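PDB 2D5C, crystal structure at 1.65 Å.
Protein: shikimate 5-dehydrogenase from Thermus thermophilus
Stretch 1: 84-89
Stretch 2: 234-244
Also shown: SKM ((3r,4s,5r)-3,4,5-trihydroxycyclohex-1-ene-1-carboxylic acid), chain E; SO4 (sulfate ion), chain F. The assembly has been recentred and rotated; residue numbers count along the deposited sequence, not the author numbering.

Stretch 1 (84-89) VNTVLQ
Stretch 2, residues 234-244: WQGALAFRLWT

Residues 86-89 form a β-strand that continues later in the chain, entered through the extended Val84 (phi/psi -119/128) and through Asn85, whose psi of -8° interrupts the extended run. From Thr86 to Gln89 phi lies between -138° and -109° and psi between 121° and 134°. Residues 234-244 belong to an α-helix that begins earlier in the chain; phi/psi values stay near -65/-40 until Thr244 (-119/-19), and i to i+4 hydrogen bonds run unbroken from Leu238 N to Trp234 O (2.9 Å) through Thr244 N to Phe240 O (2.9 Å). Strand and helix run nearly parallel, N to C, with a signed crossing angle of -15° and a closest axial approach of 8.7 Å. The register is set by Thr86 CA and Ala239 CA, 6.2 Å apart, and by Leu88 CA and Trp243 CA, 6.0 Å apart. Two residues of strand thus advance alongside one turn of helix, and the contact buries 321 Å² in total.

Thr86 points toward the helix with chi1 in m. The small Ala239 side chain also points toward the strand, and its CB lies 3.5 Å from Thr86 OG1. Thr86 CG2 packs 3.9 Å from Leu242 CD1 (Leu242 chi1 m, chi2 t) and 3.5 Å from Trp243 NE1, approaching the indole obliquely.

Trp243 leaves the helix sideways, but chi1 of -62° (m) and chi2 of -35° bring its ring to the strand. There Trp243 NE1 donates a hydrogen bond to Val87 O at 3.0 Å, with an N-H...O angle of 139°. The carbonyl lies at the ring edge, near its plane, where the indole N-H can reach it; the Val87 side chain (chi1 t) points away. Leu88, with chi1 t and chi2 p, also starts sideways and ends nearer the helix, placing CD1 4.1 Å from Trp243 CD1 in an apolar contact at the same ring edge.

At the N-terminal end of the contact, shikimate joins the two stretches, as befits a shikimate dehydrogenase. Asn85 (chi1 87°, chi2 -51°) and Gln235 (chi1 p, chi2 p, chi3 41°) point toward each other's stretch. Asn85 ND2 lies 2.8 Å from Gln235 OE1, but the angle is too poor for a hydrogen bond. Instead Asn85 ND2 donates to SKM O12 at 3.0 Å and weakly to SKM O7 at 3.4 Å, while SKM O7 donates to Gln235 OE1 at 3.0 Å. The ligand hydroxyl therefore bridges the two amide side chains.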

# COMPACT_ATOMS: atom_id res chain seq x y z
N VAL A 84 -13.72 -3.19 7.10
CA VAL A 84 -12.77 -2.77 6.08
C VAL A 84 -13.50 -2.79 4.75
O VAL A 84 -14.12 -3.80 4.39
CB VAL A 84 -11.57 -3.75 6.01
CG1 VAL A 84 -10.82 -3.58 4.69
CG2 VAL A 84 -10.64 -3.50 7.21
N ASN A 85 -13.44 -1.69 4.01
CA ASN A 85 -14.10 -1.62 2.70
C ASN A 85 -13.07 -1.50 1.58
O ASN A 85 -13.40 -1.58 0.39
CB ASN A 85 -15.06 -0.43 2.65
CG ASN A 85 -14.38 0.86 2.23
OD1 ASN A 85 -13.34 1.24 2.78
ND2 ASN A 85 -14.97 1.55 1.26
N THR A 86 -11.81 -1.31 1.95
CA THR A 86 -10.74 -1.18 0.97
C THR A 86 -9.50 -1.96 1.39
O THR A 86 -9.00 -1.80 2.50
CB THR A 86 -10.36 0.30 0.78
OG1 THR A 86 -11.51 1.04 0.36
CG2 THR A 86 -9.26 0.43 -0.29
N VAL A 87 -9.02 -2.82 0.49
CA VAL A 87 -7.84 -3.62 0.74
C VAL A 87 -6.77 -3.32 -0.31
O VAL A 87 -7.07 -3.27 -1.50
CB VAL A 87 -8.17 -5.13 0.71
CG1 VAL A 87 -6.89 -5.95 0.96
CG2 VAL A 87 -9.23 -5.46 1.76
N LEU A 88 -5.54 -3.10 0.15
CA LEU A 88 -4.39 -2.84 -0.73
C LEU A 88 -3.47 -4.06 -0.67
O LEU A 88 -3.20 -4.57 0.41
CB LEU A 88 -3.60 -1.62 -0.23
CG LEU A 88 -2.20 -1.41 -0.80
CD1 LEU A 88 -2.29 -1.15 -2.30
CD2 LEU A 88 -1.51 -0.22 -0.10
N GLN A 89 -3.01 -4.52 -1.84
CA GLN A 89 -2.10 -5.66 -1.89
C GLN A 89 -0.70 -5.21 -2.30
O GLN A 89 -0.52 -4.61 -3.37
CB GLN A 89 -2.62 -6.72 -2.89
CG GLN A 89 -1.71 -7.96 -3.07
CD GLN A 89 -0.57 -7.74 -4.07
OE1 GLN A 89 0.60 -7.83 -3.72
NE2 GLN A 89 -0.93 -7.43 -5.31
N TRP A 234 -17.15 9.23 -3.44
CA TRP A 234 -16.02 9.65 -2.62
C TRP A 234 -15.28 8.48 -1.97
O TRP A 234 -14.04 8.47 -1.96
CB TRP A 234 -16.48 10.65 -1.56
CG TRP A 234 -16.35 12.05 -2.04
CD1 TRP A 234 -17.36 12.86 -2.49
CD2 TRP A 234 -15.15 12.80 -2.15
NE1 TRP A 234 -16.84 14.07 -2.88
CE2 TRP A 234 -15.49 14.07 -2.68
CE3 TRP A 234 -13.80 12.53 -1.86
CZ2 TRP A 234 -14.54 15.06 -2.93
CZ3 TRP A 234 -12.86 13.51 -2.10
CH2 TRP A 234 -13.23 14.77 -2.63
N GLN A 235 -16.00 7.51 -1.43
CA GLN A 235 -15.29 6.39 -0.82
C GLN A 235 -14.49 5.68 -1.91
O GLN A 235 -13.40 5.15 -1.65
CB GLN A 235 -16.26 5.43 -0.10
CG GLN A 235 -17.25 4.64 -0.98
CD GLN A 235 -16.62 3.48 -1.72
OE1 GLN A 235 -15.78 2.75 -1.18
NE2 GLN A 235 -17.04 3.28 -2.97
N GLY A 236 -15.02 5.69 -3.14
CA GLY A 236 -14.33 5.05 -4.25
C GLY A 236 -13.09 5.83 -4.67
O GLY A 236 -12.02 5.24 -4.88
N ALA A 237 -13.20 7.15 -4.81
CA ALA A 237 -12.06 7.97 -5.20
C ALA A 237 -10.95 7.85 -4.17
O ALA A 237 -9.77 7.76 -4.50
CB ALA A 237 -12.47 9.44 -5.34
N LEU A 238 -11.35 7.84 -2.90
CA LEU A 238 -10.37 7.72 -1.83
C LEU A 238 -9.68 6.37 -1.86
O LEU A 238 -8.48 6.27 -1.56
CB LEU A 238 -11.03 7.93 -0.46
CG LEU A 238 -11.52 9.35 -0.20
CD1 LEU A 238 -12.23 9.38 1.15
CD2 LEU A 238 -10.37 10.32 -0.21
N ALA A 239 -10.41 5.32 -2.22
CA ALA A 239 -9.81 3.99 -2.28
C ALA A 239 -8.81 3.95 -3.43
O ALA A 239 -7.73 3.36 -3.32
CB ALA A 239 -10.88 2.91 -2.49
N PHE A 240 -9.17 4.57 -4.55
CA PHE A 240 -8.29 4.60 -5.71
C PHE A 240 -6.97 5.31 -5.36
O PHE A 240 -5.90 4.89 -5.81
CB PHE A 240 -8.97 5.32 -6.88
CG PHE A 240 -8.33 5.02 -8.21
CD1 PHE A 240 -8.84 4.04 -9.04
CD2 PHE A 240 -7.18 5.72 -8.60
CE1 PHE A 240 -8.22 3.75 -10.27
CE2 PHE A 240 -6.56 5.44 -9.81
CZ PHE A 240 -7.08 4.45 -10.65
N ARG A 241 -7.05 6.38 -4.58
CA ARG A 241 -5.84 7.09 -4.19
C ARG A 241 -5.03 6.20 -3.26
O ARG A 241 -3.81 6.20 -3.33
CB ARG A 241 -6.17 8.42 -3.50
CG ARG A 241 -4.93 9.26 -3.21
CD ARG A 241 -5.29 10.59 -2.58
NE ARG A 241 -6.00 10.41 -1.32
CZ ARG A 241 -6.57 11.40 -0.64
NH1 ARG A 241 -6.52 12.64 -1.09
NH2 ARG A 241 -7.18 11.13 0.51
N LEU A 242 -5.69 5.43 -2.39
CA LEU A 242 -4.93 4.53 -1.51
C LEU A 242 -4.15 3.54 -2.37
O LEU A 242 -2.98 3.26 -2.10
CB LEU A 242 -5.84 3.74 -0.57
CG LEU A 242 -6.58 4.49 0.53
CD1 LEU A 242 -7.38 3.49 1.35
CD2 LEU A 242 -5.60 5.24 1.40
N TRP A 243 -4.79 3.00 -3.40
CA TRP A 243 -4.15 2.02 -4.26
C TRP A 243 -3.04 2.56 -5.16
O TRP A 243 -2.05 1.87 -5.39
CB TRP A 243 -5.17 1.35 -5.18
CG TRP A 243 -6.23 0.58 -4.47
CD1 TRP A 243 -6.10 -0.15 -3.31
CD2 TRP A 243 -7.59 0.43 -4.89
NE1 TRP A 243 -7.30 -0.73 -2.99
CE2 TRP A 243 -8.24 -0.39 -3.93
CE3 TRP A 243 -8.33 0.92 -5.98
CZ2 TRP A 243 -9.59 -0.74 -4.04
CZ3 TRP A 243 -9.69 0.57 -6.08
CH2 TRP A 243 -10.29 -0.25 -5.11
N THR A 244 -3.19 3.78 -5.67
CA THR A 244 -2.22 4.33 -6.63
C THR A 244 -1.47 5.60 -6.26
O THR A 244 -0.44 5.91 -6.87
CB THR A 244 -2.91 4.67 -7.95
OG1 THR A 244 -3.83 5.75 -7.73
CG2 THR A 244 -3.68 3.47 -8.48
O12 SKM E . -17.74 0.58 0.76
C8 SKM E . -18.31 0.45 -0.55
C6 SKM E . -17.50 -0.61 -1.36
O7 SKM E . -16.14 -0.18 -1.45
C5 SKM E . -18.07 -0.78 -2.79
C4 SKM E . -19.60 -0.73 -2.83
C1 SKM E . -20.27 -1.10 -4.11
O2 SKM E . -19.52 -1.47 -5.17
O3 SKM E . -21.49 -1.08 -4.21
C10 SKM E . -20.36 -0.37 -1.79
C9 SKM E . -19.80 0.02 -0.44
O11 SKM E . -19.92 -1.10 0.44
S SO4 F . -3.87 8.76 1.25
O1 SO4 F . -4.69 7.96 0.11
O2 SO4 F . -2.74 7.91 1.55
O3 SO4 F . -3.52 9.94 0.81
O4 SO4 F . -4.78 8.76 2.37